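Local coordinates for lumazine protein (Photobacterium kishitanii, PDB 3A3B), which binds a fluorescent lumazine or flavin cofactor and acts as an antenna that shifts bacterial luciferase emission to shorter wavelength, at residues 104-109 with 178-183. Residues are numbered along the deposited sequence; the frame is centred on the assembly and turned at random.
Sequences GVATVD and VNVETL
Val178 has chi1 at -61°, which sets CG2 between its backbone N and carbonyl carbon and turns CG1 beside the N; CG2 thus meets Ala106 CB at 3.9 Å, while CG1 reaches Val108 CG2, the two side chains crossing at about a right angle. Ala106 also receives Val180, whose CG1 lies 3.8 Å from Ala106 CB. A single methyl suits Ala106, since Val178, Val180 and Ile122 all pack against it. Beneath these side chains the backbones pair antiparallel: Ala106 N donates to Val178 O, and Val178 N returns a bond to Ala106 O, both at 2.9 Å. Val180 N donates to Gly104 O, whereas the bond from Gly104 N to Val180 O is weak at 3.3 Å. This pairing of first and last strands, 104-113 with 177-182, closes the six-stranded antiparallel barrel of the second lumazine-binding repeat. Across the non-hydrogen-bonded pair, Val105 and Asn179 lie side by side on the other face, with Val105 CG2 4.2 Å from Asn179 OD1. An amide suits this buried position because both its ends find partners in the first repeat: OD1 accepts from Thr71 N and ND2 donates to Asn45 O.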
loop_
_atom_site.group_PDB
_atom_site.type_symbol
_atom_site.label_atom_id
_atom_site.label_comp_id
_atom_site.label_asym_id
_atom_site.label_seq_id
_atom_site.Cartn_x
_atom_site.Cartn_y
_atom_site.Cartn_z
ATOM N N GLY A 104 8.731 6.511 -2.133
ATOM C CA GLY A 104 9.424 6.390 -0.848
ATOM C C GLY A 104 8.677 5.586 0.195
ATOM O O GLY A 104 7.558 5.154 -0.011
ATOM N N VAL A 105 9.303 5.393 1.332
ATOM C CA VAL A 105 8.682 4.729 2.469
ATOM C C VAL A 105 8.541 5.851 3.498
ATOM O O VAL A 105 9.537 6.526 3.809
ATOM C CB VAL A 105 9.571 3.576 2.962
ATOM C CG1 VAL A 105 9.153 3.048 4.316
ATOM C CG2 VAL A 105 9.600 2.448 1.938
ATOM N N ALA A 106 7.310 6.097 3.954
ATOM C CA ALA A 106 7.042 7.137 4.900
ATOM C C ALA A 106 6.644 6.429 6.177
ATOM O O ALA A 106 6.473 5.221 6.169
ATOM C CB ALA A 106 5.944 8.015 4.398
ATOM N N THR A 107 6.576 7.152 7.277
ATOM C CA THR A 107 6.205 6.549 8.559
ATOM C C THR A 107 5.009 7.255 9.173
ATOM O O THR A 107 4.965 8.492 9.259
ATOM C CB THR A 107 7.398 6.556 9.526
ATOM O OG1 THR A 107 8.505 5.925 8.876
ATOM C CG2 THR A 107 7.087 5.780 10.789
ATOM N N VAL A 108 4.008 6.483 9.577
ATOM C CA VAL A 108 2.846 7.095 10.255
ATOM C C VAL A 108 3.285 7.825 11.538
ATOM O O VAL A 108 3.953 7.241 12.383
ATOM C CB VAL A 108 1.736 6.035 10.584
ATOM C CG1 VAL A 108 0.673 6.675 11.434
ATOM C CG2 VAL A 108 1.137 5.487 9.290
ATOM N N ASP A 109 2.893 9.082 11.680
ATOM C CA ASP A 109 3.259 9.887 12.847
ATOM C C ASP A 109 2.206 9.780 13.986
ATOM O O ASP A 109 2.541 9.863 15.159
ATOM C CB ASP A 109 3.430 11.341 12.445
ATOM C CG ASP A 109 4.033 12.182 13.558
ATOM O OD1 ASP A 109 5.172 11.878 13.943
ATOM O OD2 ASP A 109 3.359 13.123 14.058
ATOM N N VAL A 178 4.784 2.943 5.493
ATOM C CA VAL A 178 3.851 2.860 4.384
ATOM C C VAL A 178 4.598 3.154 3.092
ATOM O O VAL A 178 5.599 3.875 3.102
ATOM C CB VAL A 178 2.649 3.865 4.524
ATOM C CG1 VAL A 178 1.849 3.570 5.783
ATOM C CG2 VAL A 178 3.081 5.350 4.546
ATOM N N ASN A 179 4.137 2.581 1.983
ATOM C CA ASN A 179 4.642 2.951 0.675
ATOM C C ASN A 179 3.944 4.206 0.193
ATOM O O ASN A 179 2.712 4.262 0.169
ATOM C CB ASN A 179 4.327 1.807 -0.301
ATOM C CG ASN A 179 4.989 0.542 0.093
ATOM O OD1 ASN A 179 6.103 0.580 0.641
ATOM N ND2 ASN A 179 4.327 -0.610 -0.158
ATOM N N VAL A 180 4.697 5.198 -0.244
ATOM C CA VAL A 180 4.085 6.416 -0.808
ATOM C C VAL A 180 4.375 6.552 -2.306
ATOM O O VAL A 180 5.489 6.264 -2.762
ATOM C CB VAL A 180 4.427 7.714 0.010
ATOM C CG1 VAL A 180 5.809 7.688 0.580
ATOM C CG2 VAL A 180 4.176 8.996 -0.824
ATOM N N GLU A 181 3.356 6.943 -3.075
ATOM C CA GLU A 181 3.560 7.323 -4.454
ATOM C C GLU A 181 3.071 8.739 -4.626
ATOM O O GLU A 181 1.871 9.003 -4.477
ATOM C CB GLU A 181 2.842 6.392 -5.459
ATOM C CG GLU A 181 3.130 6.768 -6.958
ATOM C CD GLU A 181 2.444 5.846 -7.991
ATOM O OE1 GLU A 181 1.976 4.719 -7.659
ATOM O OE2 GLU A 181 2.415 6.237 -9.164
ATOM N N THR A 182 4.023 9.628 -4.926
ATOM C CA THR A 182 3.743 11.029 -5.253
ATOM C C THR A 182 3.304 11.086 -6.716
ATOM O O THR A 182 3.772 10.302 -7.531
ATOM C CB THR A 182 4.945 12.023 -4.875
ATOM O OG1 THR A 182 6.225 11.484 -5.254
ATOM C CG2 THR A 182 4.986 12.238 -3.394
ATOM N N LEU A 183 2.367 11.971 -7.041
ATOM C CA LEU A 183 1.742 12.001 -8.375
ATOM C C LEU A 183 2.157 13.228 -9.205
ATOM O O LEU A 183 2.816 14.116 -8.678
ATOM C CB LEU A 183 0.220 11.883 -8.232
ATOM C CG LEU A 183 -0.105 10.624 -7.427
ATOM C CD1 LEU A 183 -1.586 10.464 -7.208
ATOM C CD2 LEU A 183 0.511 9.395 -8.112
#